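Local coordinates for DNA binding protein (Mycobacterium tuberculosis, PDB 4NB5) that is a transcriptional repressor that controls expression of the MmpS2-MmpL2, MmpS4-MmpL4 and MmpS5-MmpL5 transport systems and its own by binding directly to promoter regions, at the interface of chains A and B. Numbering follows the deposited sequence. Chains: chain A/B, DNA binding protein.

The interface of chains A and B. Residues chain A 138, 141-142; chain B 98-101, 157.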
ATOM      1  N   GLU A 138     -19.622   4.948  -4.609  1.00 10.45           N
ATOM      2  CA  GLU A 138     -18.468   5.045  -3.694  0.56 10.36           C
ATOM      3  C   GLU A 138     -17.379   5.887  -4.314  1.00 10.89           C
ATOM      4  O   GLU A 138     -16.782   6.737  -3.649  1.00 10.82           O
ATOM      5  CB  GLU A 138     -17.856   3.655  -3.428  0.56 10.94           C
ATOM      6  CG  GLU A 138     -16.710   3.562  -2.360  0.56 25.28           C
ATOM      7  CD  GLU A 138     -15.320   4.168  -2.733  0.56 32.92           C
ATOM      8  OE1 GLU A 138     -14.775   4.008  -3.866  0.56  7.13           O
ATOM      9  OE2 GLU A 138     -14.731   4.785  -1.817  0.56 16.48           O
ATOM     10  N   ASP A 141     -18.459   9.579  -4.491  1.00  7.62           N
ATOM     11  CA  ASP A 141     -18.516  10.159  -3.151  1.00  7.61           C
ATOM     12  C   ASP A 141     -17.103  10.464  -2.630  1.00  6.96           C
ATOM     13  O   ASP A 141     -16.844  11.527  -2.081  1.00  7.83           O
ATOM     14  CB  ASP A 141     -19.242   9.209  -2.198  1.00  6.94           C
ATOM     15  CG  ASP A 141     -20.723   9.097  -2.501  1.00 28.53           C
ATOM     16  OD1 ASP A 141     -21.229   9.909  -3.303  1.00 36.11           O
ATOM     17  OD2 ASP A 141     -21.385   8.208  -1.924  1.00 28.81           O
ATOM     18  N   LEU A 142     -16.188   9.528  -2.832  1.00  7.91           N
ATOM     19  CA  LEU A 142     -14.827   9.686  -2.329  1.00  7.49           C
ATOM     20  C   LEU A 142     -14.104  10.806  -3.056  1.00 10.07           C
ATOM     21  O   LEU A 142     -13.459  11.646  -2.430  1.00  9.45           O
ATOM     22  CB  LEU A 142     -14.069   8.371  -2.464  1.00  9.99           C
ATOM     23  CG  LEU A 142     -12.637   8.300  -1.918  1.00 14.05           C
ATOM     24  CD1 LEU A 142     -11.643   8.971  -2.840  1.00 11.29           C
ATOM     25  CD2 LEU A 142     -12.569   8.907  -0.524  1.00 13.93           C
TER
ATOM     26  N   ASN B  98     -14.669  -0.051  -1.301  1.00 12.01           N
ATOM     27  CA  ASN B  98     -14.189   1.298  -1.041  1.00 12.11           C
ATOM     28  C   ASN B  98     -12.912   1.572  -1.852  1.00 11.83           C
ATOM     29  O   ASN B  98     -11.935   2.114  -1.328  1.00 11.45           O
ATOM     30  CB  ASN B  98     -13.918   1.435   0.462  1.00 14.36           C
ATOM     31  CG  ASN B  98     -14.192   2.830   0.993  1.00 31.70           C
ATOM     32  OD1 ASN B  98     -14.984   3.583   0.428  1.00 40.74           O
ATOM     33  ND2 ASN B  98     -13.540   3.175   2.100  1.00 34.21           N
ATOM     34  N   ALA B  99     -12.937   1.212  -3.136  1.00 10.39           N
ATOM     35  CA  ALA B  99     -11.725   1.169  -3.961  1.00  9.32           C
ATOM     36  C   ALA B  99     -10.964   2.483  -4.060  1.00  9.48           C
ATOM     37  O   ALA B  99      -9.736   2.490  -4.049  1.00 10.73           O
ATOM     38  CB  ALA B  99     -12.054   0.665  -5.360  1.00  8.81           C
ATOM     39  N   PHE B 100     -11.676   3.597  -4.178  1.00  8.67           N
ATOM     40  CA  PHE B 100     -10.991   4.866  -4.360  1.00  8.27           C
ATOM     41  C   PHE B 100     -10.434   5.406  -3.036  1.00  8.79           C
ATOM     42  O   PHE B 100      -9.433   6.124  -3.022  1.00  9.65           O
ATOM     43  CB  PHE B 100     -11.876   5.850  -5.129  1.00 11.65           C
ATOM     44  CG  PHE B 100     -11.896   5.560  -6.597  1.00  9.75           C
ATOM     45  CD1 PHE B 100     -12.646   4.500  -7.080  1.00  9.14           C
ATOM     46  CD2 PHE B 100     -11.112   6.275  -7.482  1.00 11.37           C
ATOM     47  CE1 PHE B 100     -12.639   4.188  -8.429  1.00 11.46           C
ATOM     48  CE2 PHE B 100     -11.104   5.966  -8.831  1.00 13.66           C
ATOM     49  CZ  PHE B 100     -11.873   4.918  -9.300  1.00 10.47           C
ATOM     50  N   ALA B 101     -11.038   5.009  -1.926  1.00  9.19           N
ATOM     51  CA  ALA B 101     -10.456   5.306  -0.623  1.00 10.52           C
ATOM     52  C   ALA B 101      -9.175   4.500  -0.471  1.00 11.04           C
ATOM     53  O   ALA B 101      -8.160   5.008   0.005  1.00 10.76           O
ATOM     54  CB  ALA B 101     -11.404   4.981   0.485  1.00 10.77           C
ATOM     55  N   TYR B 157     -13.541   9.954   6.920  1.00 13.77           N
ATOM     56  CA  TYR B 157     -14.430   9.477   5.868  1.00 13.49           C
ATOM     57  C   TYR B 157     -15.044   8.122   6.240  1.00 17.87           C
ATOM     58  O   TYR B 157     -16.223   7.878   5.998  1.00 19.52           O
ATOM     59  CB  TYR B 157     -13.671   9.372   4.542  1.00 14.08           C
ATOM     60  CG  TYR B 157     -14.566   9.100   3.362  1.00 16.09           C
ATOM     61  CD1 TYR B 157     -15.426  10.079   2.894  1.00 22.84           C
ATOM     62  CD2 TYR B 157     -14.556   7.870   2.723  1.00 20.69           C
ATOM     63  CE1 TYR B 157     -16.248   9.849   1.821  1.00 22.23           C
ATOM     64  CE2 TYR B 157     -15.389   7.625   1.639  1.00 22.41           C
ATOM     65  CZ  TYR B 157     -16.226   8.627   1.198  1.00 20.36           C
ATOM     66  OH  TYR B 157     -17.061   8.416   0.132  1.00 25.68           O
TER
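A:Glu138 and A:Leu142, one turn apart on helix 134-158 of chain A, meet the first turn of helix 99-124 and the late turns of helix 134-159 of chain B, where B:Asn98 precedes the former helix with positive phi and psi. The contact belongs to the helical dimerisation region of a MarR-type winged helix-turn-helix repressor; the protein is a homodimer, and the two-fold axis repeats the patch with the chains exchanged.

The carboxylate of A:Glu138 caps the start of helix 99-124. Its OE1 accepts a hydrogen bond from the backbone N of B:Phe100 at 3.1 Å, nearly straight at the hydrogen; the donor arrives on the syn side, 29° out of the carboxylate plane. The backbone N of B:Ala99 lies near the same oxygen, and the amino end of the helix would be expected to favour a negative charge here. The side chain starts with CG anti to the backbone N (chi1 -174°) and bends at chi2, which carries the carboxylate across to chain B, with CD packed on CA of B:Asn98. The carboxylate and the amide of B:Asn98 stand almost perpendicular. A:Glu138 OE2 and the amide OD1 of B:Asn98, modelled 2.6 Å apart, are two acceptors and clash; as B:Asn98 is poorly ordered, its amide may be turned the other way, which would bring the NH2 group to OE2, but the placement is doubtful.

A:Leu142 wedges its two methyl branches between the two helices of chain B. CD1 lies against the B:Phe100 backbone and reaches its CB at 3.9 Å, while CG rests on CA of B:Ala101. The other branch, CD2, sits over a face of the B:Tyr157 ring, 4.0 Å from the centroid and shifted toward the rim on the CE2 side, in a CH-pi contact. A chi1 of -171° holds the B:Tyr157 ring trans to its own backbone nitrogen, and the side chain reaches obliquely toward the chain A helix. Its phenol OH ends 3.3 Å from the backbone N of A:Leu142 and touches CB of A:Asp141.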